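PDB 2BUE: Aac(6')-ib from Escherichia coli, which probably transfers the acetyl group of acetyl-CoA to the 6'-amino group of aminoglycoside antibiotics such as kanamycin B, giving resistance to them. Local coordinates for residues A170-Q175 / V186-Q190; W42-I48 / L120-A124. The protein carries 2 engineered substitutions. All blocks are in the same frame, centred on the assembly; numbering follows the deposited sequence.

Contact 1. Residues A170-Q175 / V186-Q190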
ATOM      1  N   ALA A 170      10.309   6.460  -4.422  1.00 15.05           N
ATOM      2  CA  ALA A 170      10.485   5.879  -3.085  1.00 14.99           C
ATOM      3  C   ALA A 170      11.443   4.674  -3.011  1.00 15.53           C
ATOM      4  O   ALA A 170      11.532   4.020  -1.951  1.00 16.01           O
ATOM      5  CB  ALA A 170       9.123   5.502  -2.499  1.00 14.85           C
ATOM      6  N   GLY A 171      12.112   4.341  -4.119  1.00 14.26           N
ATOM      7  CA  GLY A 171      13.194   3.340  -4.122  1.00 13.99           C
ATOM      8  C   GLY A 171      12.832   1.973  -4.695  1.00 13.49           C
ATOM      9  O   GLY A 171      13.623   1.036  -4.624  1.00 13.49           O
ATOM     10  N   PHE A 172      11.621   1.841  -5.244  1.00 12.69           N
ATOM     11  CA  PHE A 172      11.219   0.584  -5.854  1.00 11.62           C
ATOM     12  C   PHE A 172      11.749   0.505  -7.285  1.00 12.75           C
ATOM     13  O   PHE A 172      11.943   1.535  -7.937  1.00 13.93           O
ATOM     14  CB  PHE A 172       9.689   0.446  -5.863  1.00 11.07           C
ATOM     15  CG  PHE A 172       9.113   0.123  -4.512  1.00  9.06           C
ATOM     16  CD1 PHE A 172       8.825  -1.209  -4.178  1.00  9.77           C
ATOM     17  CD2 PHE A 172       8.862   1.144  -3.583  1.00  9.58           C
ATOM     18  CE1 PHE A 172       8.311  -1.536  -2.919  1.00  9.65           C
ATOM     19  CE2 PHE A 172       8.344   0.832  -2.336  1.00 11.06           C
ATOM     20  CZ  PHE A 172       8.066  -0.508  -2.004  1.00  9.87           C
ATOM     21  N   GLU A 173      12.000  -0.716  -7.741  1.00 13.23           N
ATOM     22  CA  GLU A 173      12.440  -0.935  -9.127  1.00 15.04           C
ATOM     23  C   GLU A 173      11.476  -1.845  -9.858  1.00 13.74           C
ATOM     24  O   GLU A 173      11.095  -2.896  -9.345  1.00 12.07           O
ATOM     25  CB  GLU A 173      13.863  -1.492  -9.158  1.00 15.73           C
ATOM     26  CG  GLU A 173      14.853  -0.433  -8.633  1.00 19.38           C
ATOM     27  CD  GLU A 173      16.312  -0.871  -8.587  1.00 20.11           C
ATOM     28  OE1 GLU A 173      16.657  -2.018  -8.980  1.00 25.75           O
ATOM     29  OE2 GLU A 173      17.129  -0.038  -8.128  1.00 27.97           O
ATOM     30  N   ARG A 174      11.081  -1.425 -11.064  1.00 13.15           N
ATOM     31  CA  ARG A 174      10.220  -2.252 -11.919  1.00 13.59           C
ATOM     32  C   ARG A 174      10.935  -3.547 -12.334  1.00 12.87           C
ATOM     33  O   ARG A 174      12.069  -3.516 -12.810  1.00 13.74           O
ATOM     34  CB  ARG A 174       9.760  -1.465 -13.162  1.00 13.99           C
ATOM     35  CG  ARG A 174       8.748  -0.383 -12.865  1.00 13.80           C
ATOM     36  CD  ARG A 174       8.252   0.295 -14.151  1.00 15.76           C
ATOM     37  NE  ARG A 174       8.794   1.643 -14.296  1.00 14.61           N
ATOM     38  CZ  ARG A 174       8.408   2.519 -15.230  1.00 16.72           C
ATOM     39  NH1 ARG A 174       7.509   2.186 -16.148  1.00 16.13           N
ATOM     40  NH2 ARG A 174       8.914   3.738 -15.243  1.00 16.42           N
ATOM     41  N   GLN A 175      10.269  -4.676 -12.124  1.00 12.05           N
ATOM     42  CA  GLN A 175      10.803  -5.975 -12.503  1.00 11.58           C
ATOM     43  C   GLN A 175      10.217  -6.509 -13.801  1.00 12.20           C
ATOM     44  O   GLN A 175      10.946  -7.012 -14.657  1.00 12.60           O
ATOM     45  CB  GLN A 175      10.556  -6.992 -11.377  1.00 11.55           C
ATOM     46  CG  GLN A 175      11.188  -6.585 -10.056  1.00 11.69           C
ATOM     47  CD  GLN A 175      12.672  -6.328 -10.206  1.00 12.51           C
ATOM     48  OE1 GLN A 175      13.425  -7.210 -10.638  1.00 14.67           O
ATOM     49  NE2 GLN A 175      13.104  -5.124  -9.866  1.00 12.15           N
ATOM     50  N   VAL A 186       2.377  -4.336 -12.819  1.00  9.22           N
ATOM     51  CA  VAL A 186       3.811  -4.088 -12.916  1.00  9.98           C
ATOM     52  C   VAL A 186       4.404  -4.444 -11.552  1.00  9.23           C
ATOM     53  O   VAL A 186       4.195  -3.717 -10.587  1.00  9.23           O
ATOM     54  CB  VAL A 186       4.116  -2.642 -13.311  1.00 10.31           C
ATOM     55  CG1 VAL A 186       5.625  -2.390 -13.344  1.00 11.12           C
ATOM     56  CG2 VAL A 186       3.489  -2.348 -14.704  1.00 12.33           C
ATOM     57  N   TYR A 187       5.125  -5.566 -11.498  1.00  8.97           N
ATOM     58  CA  TYR A 187       5.726  -6.025 -10.246  1.00  9.32           C
ATOM     59  C   TYR A 187       6.955  -5.161  -9.947  1.00  9.58           C
ATOM     60  O   TYR A 187       7.873  -5.039 -10.771  1.00  9.87           O
ATOM     61  CB  TYR A 187       6.127  -7.478 -10.390  1.00 10.09           C
ATOM     62  CG  TYR A 187       6.510  -8.081  -9.080  1.00  9.21           C
ATOM     63  CD1 TYR A 187       5.567  -8.193  -8.035  1.00  9.30           C
ATOM     64  CD2 TYR A 187       7.804  -8.539  -8.872  1.00 10.75           C
ATOM     65  CE1 TYR A 187       5.927  -8.776  -6.799  1.00  9.64           C
ATOM     66  CE2 TYR A 187       8.183  -9.108  -7.632  1.00  9.79           C
ATOM     67  CZ  TYR A 187       7.245  -9.204  -6.609  1.00 11.50           C
ATOM     68  OH  TYR A 187       7.649  -9.733  -5.402  1.00  9.88           O
ATOM     69  N   MET A 188       6.966  -4.547  -8.762  1.00  9.14           N
ATOM     70  CA  MET A 188       8.059  -3.659  -8.357  1.00  9.18           C
ATOM     71  C   MET A 188       8.577  -4.089  -6.992  1.00  9.70           C
ATOM     72  O   MET A 188       7.794  -4.478  -6.140  1.00  9.87           O
ATOM     73  CB  MET A 188       7.554  -2.218  -8.254  1.00  9.67           C
ATOM     74  CG  MET A 188       6.973  -1.706  -9.599  1.00  9.81           C
ATOM     75  SD  MET A 188       6.451   0.003  -9.495  1.00 11.54           S
ATOM     76  CE  MET A 188       7.998   0.884  -9.388  1.00 10.04           C
ATOM     77  N   VAL A 189       9.883  -3.970  -6.782  1.00  9.81           N
ATOM     78  CA  VAL A 189      10.469  -4.409  -5.508  1.00 10.09           C
ATOM     79  C   VAL A 189      11.535  -3.448  -4.994  1.00 10.98           C
ATOM     80  O   VAL A 189      12.163  -2.688  -5.757  1.00 10.96           O
ATOM     81  CB  VAL A 189      11.049  -5.867  -5.589  1.00  9.13           C
ATOM     82  CG1 VAL A 189      10.024  -6.886  -6.077  1.00 11.44           C
ATOM     83  CG2 VAL A 189      12.344  -5.922  -6.405  1.00 11.64           C
ATOM     84  N   GLN A 190      11.756  -3.518  -3.682  1.00 10.31           N
ATOM     85  CA  GLN A 190      12.851  -2.837  -3.009  1.00 11.06           C
ATOM     86  C   GLN A 190      13.397  -3.826  -1.967  1.00 10.52           C
ATOM     87  O   GLN A 190      12.675  -4.215  -1.060  1.00 10.82           O
ATOM     88  CB  GLN A 190      12.335  -1.579  -2.321  1.00 11.25           C
ATOM     89  CG  GLN A 190      13.430  -0.733  -1.741  1.00 13.83           C
ATOM     90  CD  GLN A 190      12.972   0.615  -1.224  1.00 15.89           C
ATOM     91  OE1 GLN A 190      11.812   1.066  -1.426  1.00 17.54           O
ATOM     92  NE2 GLN A 190      13.897   1.302  -0.580  1.00 16.78           N
TER
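Phe-172, Gln-190 and Met-188 lose more surface here than any other residue. Phe-172 closes the Schellman motif that ends helix 161-169: its N is hydrogen-bonded to Tyr-167 O and the N of Gly-171, the C-prime residue, to Glu-168 O; Gly-171 has a positive phi at which a CB would jam against the carbonyl O of Ala-170. After the turn the Phe-172 ring packs against Val-136 and Val-140 of helix 131-144 and against strand 151-154. Gln-190 lies over one face of this ring in a CH-pi contact, its CB 4.1 Å from the centroid. Met-188 touches both Phe-172 and Arg-174: its CE is 3.9 Å from Phe-172 CB and 3.8 Å from Arg-174 CG, and the Arg-174 guanidinium forms a salt bridge with Glu-168. The backbones set this register. Glu-173 and Val-189 make a hydrogen-bonded antiparallel pair (Glu-173 N to Val-189 O 2.8 Å, Val-189 N to Glu-173 O 3.0 Å), Arg-174 and Met-188 a non-hydrogen-bonded one, and Gln-175 N reaches Tyr-187 O at 2.8 Å. These pairs belong to the antiparallel beta hairpin of strands 173-180 and 183-191 that completes the C-terminal part of the GNAT sheet.

Contact 2. Residues W42-I48 / L120-A124. With COA (coenzyme A), chain B.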
ATOM      1  N   TRP A  42     -13.642   8.051   1.913  1.00 11.65           N
ATOM      2  CA  TRP A  42     -12.473   8.084   1.013  1.00 11.62           C
ATOM      3  C   TRP A  42     -12.609   7.179  -0.210  1.00 11.36           C
ATOM      4  O   TRP A  42     -12.315   7.604  -1.342  1.00 12.73           O
ATOM      5  CB  TRP A  42     -11.205   7.699   1.777  1.00 11.31           C
ATOM      6  CG  TRP A  42     -10.776   8.698   2.808  1.00 11.62           C
ATOM      7  CD1 TRP A  42     -11.309   9.940   3.047  1.00 12.27           C
ATOM      8  CD2 TRP A  42      -9.689   8.535   3.717  1.00 11.88           C
ATOM      9  NE1 TRP A  42     -10.612  10.562   4.072  1.00 13.35           N
ATOM     10  CE2 TRP A  42      -9.610   9.717   4.496  1.00 12.69           C
ATOM     11  CE3 TRP A  42      -8.768   7.493   3.951  1.00 12.50           C
ATOM     12  CZ2 TRP A  42      -8.631   9.897   5.498  1.00 12.89           C
ATOM     13  CZ3 TRP A  42      -7.791   7.666   4.948  1.00 12.58           C
ATOM     14  CH2 TRP A  42      -7.727   8.872   5.700  1.00 12.82           C
ATOM     15  N   LEU A  43     -13.026   5.932   0.010  1.00 11.32           N
ATOM     16  CA  LEU A  43     -13.085   4.938  -1.057  1.00 10.95           C
ATOM     17  C   LEU A  43     -14.137   5.261  -2.129  1.00 11.17           C
ATOM     18  O   LEU A  43     -14.172   4.639  -3.190  1.00 11.04           O
ATOM     19  CB  LEU A  43     -13.277   3.514  -0.496  1.00 10.88           C
ATOM     20  CG  LEU A  43     -12.080   2.980   0.305  1.00 10.85           C
ATOM     21  CD1 LEU A  43     -12.484   1.651   0.909  1.00 11.49           C
ATOM     22  CD2 LEU A  43     -10.838   2.812  -0.605  1.00 12.34           C
ATOM     23  N   ASN A  44     -14.988   6.237  -1.828  1.00 11.32           N
ATOM     24  CA  ASN A  44     -15.981   6.715  -2.782  1.00 11.86           C
ATOM     25  C   ASN A  44     -15.667   8.078  -3.408  1.00 13.39           C
ATOM     26  O   ASN A  44     -16.512   8.663  -4.125  1.00 15.03           O
ATOM     27  CB  ASN A  44     -17.368   6.689  -2.120  1.00 12.29           C
ATOM     28  CG  ASN A  44     -17.919   5.271  -2.019  1.00 12.06           C
ATOM     29  OD1 ASN A  44     -18.446   4.728  -2.998  1.00 14.71           O
ATOM     30  ND2 ASN A  44     -17.801   4.668  -0.844  1.00 11.81           N
ATOM     31  N   ARG A  45     -14.476   8.593  -3.140  1.00 13.69           N
ATOM     32  CA  ARG A  45     -14.022   9.808  -3.822  1.00 14.12           C
ATOM     33  C   ARG A  45     -13.541   9.451  -5.224  1.00 15.18           C
ATOM     34  O   ARG A  45     -12.867   8.433  -5.411  1.00 15.36           O
ATOM     35  CB  ARG A  45     -12.963  10.533  -3.011  1.00 13.66           C
ATOM     36  CG  ARG A  45     -13.506  11.005  -1.659  1.00 13.97           C
ATOM     37  CD  ARG A  45     -12.491  11.791  -0.888  1.00 14.73           C
ATOM     38  NE  ARG A  45     -13.128  12.374   0.295  1.00 15.93           N
ATOM     39  CZ  ARG A  45     -12.471  12.932   1.300  1.00 16.44           C
ATOM     40  NH1 ARG A  45     -11.140  13.002   1.287  1.00 14.88           N
ATOM     41  NH2 ARG A  45     -13.149  13.421   2.324  1.00 17.32           N
ATOM     42  N   SER A  46     -13.905  10.266  -6.216  1.00 16.43           N
ATOM     43  CA  SER A  46     -13.630   9.921  -7.614  0.50 17.37           C
ATOM     44  C   SER A  46     -12.150   9.628  -7.914  1.00 16.97           C
ATOM     45  O   SER A  46     -11.850   8.705  -8.676  1.00 18.24           O
ATOM     46  CB  SER A  46     -14.172  11.001  -8.555  0.50 17.89           C
ATOM     47  OG  SER A  46     -13.580  12.254  -8.280  0.50 19.57           O
ATOM     48  N   HIS A  47     -11.230  10.391  -7.320  1.00 16.55           N
ATOM     49  CA  HIS A  47      -9.793  10.167  -7.605  1.00 16.37           C
ATOM     50  C   HIS A  47      -9.264   8.828  -7.083  1.00 16.15           C
ATOM     51  O   HIS A  47      -8.211   8.348  -7.507  1.00 15.91           O
ATOM     52  CB  HIS A  47      -8.925  11.313  -7.092  1.00 16.51           C
ATOM     53  CG  HIS A  47      -8.756  11.342  -5.608  1.00 16.04           C
ATOM     54  ND1 HIS A  47      -9.702  11.881  -4.755  1.00 15.88           N
ATOM     55  CD2 HIS A  47      -7.732  10.924  -4.819  1.00 15.67           C
ATOM     56  CE1 HIS A  47      -9.267  11.790  -3.511  1.00 16.06           C
ATOM     57  NE2 HIS A  47      -8.081  11.203  -3.519  1.00 15.94           N
ATOM     58  N   ILE A  48     -10.002   8.246  -6.145  1.00 15.00           N
ATOM     59  CA  ILE A  48      -9.653   6.964  -5.545  1.00 15.67           C
ATOM     60  C   ILE A  48     -10.361   5.812  -6.279  1.00 15.49           C
ATOM     61  O   ILE A  48      -9.759   4.785  -6.614  1.00 15.38           O
ATOM     62  CB  ILE A  48      -9.982   6.984  -4.014  1.00 14.81           C
ATOM     63  CG1 ILE A  48      -9.007   7.950  -3.307  1.00 15.72           C
ATOM     64  CG2 ILE A  48      -9.852   5.571  -3.414  1.00 13.73           C
ATOM     65  CD1 ILE A  48      -9.394   8.396  -1.913  1.00 16.51           C
ATOM     66  N   LEU A 120      -3.219   4.933  -0.665  1.00  9.33           N
ATOM     67  CA  LEU A 120      -3.969   5.991  -1.341  1.00 10.02           C
ATOM     68  C   LEU A 120      -3.898   7.266  -0.495  1.00 11.27           C
ATOM     69  O   LEU A 120      -3.820   7.213   0.739  1.00 10.43           O
ATOM     70  CB  LEU A 120      -5.427   5.564  -1.566  1.00 10.56           C
ATOM     71  CG  LEU A 120      -6.273   5.309  -0.301  1.00 10.14           C
ATOM     72  CD1 LEU A 120      -6.983   6.596   0.152  1.00 12.25           C
ATOM     73  CD2 LEU A 120      -7.281   4.182  -0.525  1.00 11.40           C
ATOM     74  N   LEU A 121      -3.935   8.402  -1.187  1.00 11.27           N
ATOM     75  CA  LEU A 121      -4.076   9.705  -0.547  1.00 11.82           C
ATOM     76  C   LEU A 121      -5.547  10.139  -0.588  1.00 12.29           C
ATOM     77  O   LEU A 121      -6.196  10.124  -1.641  1.00 11.87           O
ATOM     78  CB  LEU A 121      -3.215  10.756  -1.272  1.00 12.54           C
ATOM     79  CG  LEU A 121      -1.693  10.620  -1.118  1.00 12.58           C
ATOM     80  CD1 LEU A 121      -0.985  11.756  -1.908  1.00 12.64           C
ATOM     81  CD2 LEU A 121      -1.317  10.622   0.373  1.00 11.81           C
ATOM     82  N   ALA A 122      -6.042  10.561   0.563  1.00 13.12           N
ATOM     83  CA  ALA A 122      -7.455  10.879   0.753  1.00 13.65           C
ATOM     84  C   ALA A 122      -7.970  12.079  -0.062  1.00 14.92           C
ATOM     85  O   ALA A 122      -9.127  12.075  -0.485  1.00 14.85           O
ATOM     86  CB  ALA A 122      -7.715  11.127   2.240  1.00 13.92           C
ATOM     87  N   ASN A 123      -7.117  13.088  -0.260  1.00 15.75           N
ATOM     88  CA  ASN A 123      -7.558  14.410  -0.741  1.00 16.77           C
ATOM     89  C   ASN A 123      -7.058  14.734  -2.145  1.00 17.36           C
ATOM     90  O   ASN A 123      -5.851  14.788  -2.384  1.00 16.23           O
ATOM     91  CB  ASN A 123      -7.111  15.494   0.243  1.00 17.69           C
ATOM     92  CG  ASN A 123      -7.742  15.329   1.628  1.00 17.86           C
ATOM     93  OD1 ASN A 123      -8.955  15.154   1.753  1.00 20.06           O
ATOM     94  ND2 ASN A 123      -6.924  15.345   2.657  1.00 17.20           N
ATOM     95  N   ALA A 124      -7.992  14.944  -3.074  1.00 17.76           N
ATOM     96  CA  ALA A 124      -7.632  15.248  -4.459  1.00 19.07           C
ATOM     97  C   ALA A 124      -6.654  16.419  -4.523  1.00 19.58           C
ATOM     98  O   ALA A 124      -5.733  16.428  -5.342  1.00 20.13           O
ATOM     99  CB  ALA A 124      -8.882  15.558  -5.272  1.00 19.34           C
TER
HETATM  100  N1A COA B1200       1.171  10.230 -15.215  1.00 42.67           N
HETATM  101  C2A COA B1200       2.457   9.907 -15.086  1.00 42.45           C
HETATM  102  N3A COA B1200       3.208  10.440 -14.133  1.00 42.51           N
HETATM  103  C4A COA B1200       2.670  11.328 -13.279  1.00 41.95           C
HETATM  104  C5A COA B1200       1.339  11.691 -13.383  1.00 42.93           C
HETATM  105  C6A COA B1200       0.576  11.115 -14.386  1.00 42.58           C
HETATM  106  N6A COA B1200      -0.715  11.446 -14.508  1.00 42.42           N
HETATM  107  N7A COA B1200       1.069  12.576 -12.424  1.00 43.29           N
HETATM  108  C8A COA B1200       2.191  12.773 -11.738  1.00 42.65           C
HETATM  109  N9A COA B1200       3.163  12.019 -12.265  1.00 42.29           N
HETATM  110  C1B COA B1200       4.537  11.922 -11.788  1.00 41.32           C
HETATM  111  C2B COA B1200       4.798  13.189 -10.998  1.00 41.48           C
HETATM  112  O2B COA B1200       5.390  14.151 -11.876  1.00 43.24           O
HETATM  113  C3B COA B1200       5.749  12.685  -9.915  1.00 41.00           C
HETATM  114  O3B COA B1200       7.044  12.471 -10.486  1.00 44.05           O
HETATM  115  P3B COA B1200       8.150  13.628 -10.476  1.00 47.39           P
HETATM  116  O7A COA B1200       9.501  12.878 -10.961  1.00 48.04           O
HETATM  117  O8A COA B1200       8.369  14.046  -8.940  1.00 47.17           O
HETATM  118  O9A COA B1200       7.766  14.771 -11.352  1.00 48.38           O
HETATM  119  C4B COA B1200       5.166  11.302  -9.587  1.00 37.01           C
HETATM  120  O4B COA B1200       4.474  10.857 -10.786  1.00 37.53           O
HETATM  121  C5B COA B1200       4.250  11.124  -8.373  1.00 32.33           C
HETATM  122  O5B COA B1200       4.938  11.340  -7.135  1.00 26.61           O
HETATM  123  P1A COA B1200       4.097  11.994  -5.902  1.00 22.87           P
HETATM  124  O1A COA B1200       4.785  11.692  -4.594  1.00 24.10           O
HETATM  125  O2A COA B1200       3.699  13.401  -6.158  1.00 23.34           O
HETATM  126  O3A COA B1200       2.790  11.086  -5.982  1.00 20.71           O
HETATM  127  P2A COA B1200       1.425  11.394  -5.143  1.00 20.42           P
HETATM  128  O4A COA B1200       1.752  12.247  -3.984  1.00 19.72           O
HETATM  129  O5A COA B1200       0.314  11.768  -6.067  1.00 21.36           O
HETATM  130  O6A COA B1200       1.128   9.895  -4.602  1.00 20.90           O
HETATM  131  CBP COA B1200      -0.362   8.049  -5.134  1.00 17.37           C
HETATM  132  CCP COA B1200       0.949   8.772  -5.508  1.00 17.47           C
HETATM  133  CDP COA B1200      -0.562   6.885  -6.133  1.00 18.58           C
HETATM  134  CEP COA B1200      -0.228   7.501  -3.689  1.00 14.99           C
HETATM  135  CAP COA B1200      -1.555   9.060  -5.224  1.00 17.81           C
HETATM  136  OAP COA B1200      -1.504   9.791  -6.467  1.00 19.21           O
HETATM  137  C9P COA B1200      -2.932   8.389  -5.027  1.00 17.40           C
HETATM  138  O9P COA B1200      -3.273   8.003  -3.907  1.00 16.50           O
HETATM  139  N8P COA B1200      -3.695   8.272  -6.138  1.00 18.16           N
HETATM  140  C7P COA B1200      -5.041   7.656  -6.132  1.00 19.68           C
HETATM  141  C6P COA B1200      -4.991   6.201  -5.598  1.00 21.60           C
HETATM  142  C5P COA B1200      -3.878   5.329  -6.229  1.00 24.11           C
HETATM  143  O5P COA B1200      -3.578   5.425  -7.423  1.00 21.45           O
HETATM  144  N4P COA B1200      -3.283   4.460  -5.396  1.00 22.83           N
HETATM  145  C3P COA B1200      -2.182   3.591  -5.865  1.00 24.72           C
HETATM  146  C2P COA B1200      -2.667   2.276  -6.470  1.00 27.31           C
HETATM  147  S1P COA B1200      -1.269   1.144  -6.900  1.00 29.33           S
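Trp-42, near the end of helix 36-43, lays one face of its indole on Ala-122: the methyl CB sits 3.4 Å from the centroid of the five-membered ring, a close CH-pi contact. Leu-43 starts off away from the strand, yet its CD2 comes back to 3.8 Å from Leu-120 CD2, with Trp-52 touching both leucines. Past the turn, Arg-45 takes the N-cap position of helix 46-49 and extends its side chain across the gap. Its NH1 donates to Ala-122 O (2.8 Å) and weakly to Asn-123 OD1 (3.1 Å), while NH2 forms a salt bridge with Glu-41. Both acceptors lie in the loop just past the end of strand 114-121, the strand along which a GNAT enzyme holds the pantetheine arm of its cofactor. Here Leu-121 N donates to COA O9P at 2.8 Å, and Gln-119 O is hydrogen-bonded to the same cofactor. His-47 approaches from the helix side; its NE2 donates to Leu-121 O (2.9 Å), so both backbone polar groups of Leu-121 are engaged, the N by coenzyme A and the O by the imidazole. The backbone of His-47 reaches the cofactor too, its O lying 3.5 Å from COA C7P. Ile-48 ends the segment with its CD1 3.6 Å from Leu-120 CD1 and equally 3.6 Å from Leu-121 O.

Overall arrangement
Contacts 1 and 2 reach the same mixed sheet at different strands: contact 2 packs two N-terminal helices on the end of strand 114-121, contact 1 pairs strands 173-180 and 183-191, and strand 151-154 runs between 114-121 and 183-191. Their centres are 23 Å apart and their nearest atoms about 12 Å, so they do not touch. Coenzyme A relates them. Contact 2 binds its pantetheine arm directly, whereas contact 1 begins just after Lys-169, another cofactor ligand; the side chain of Ala-170 is about 8 Å from coenzyme A, so contact 1 only neighbours the site. Bound ribostamycin is about 7 Å from the side chain of Leu-43 and about 9 Å from that of Tyr-187.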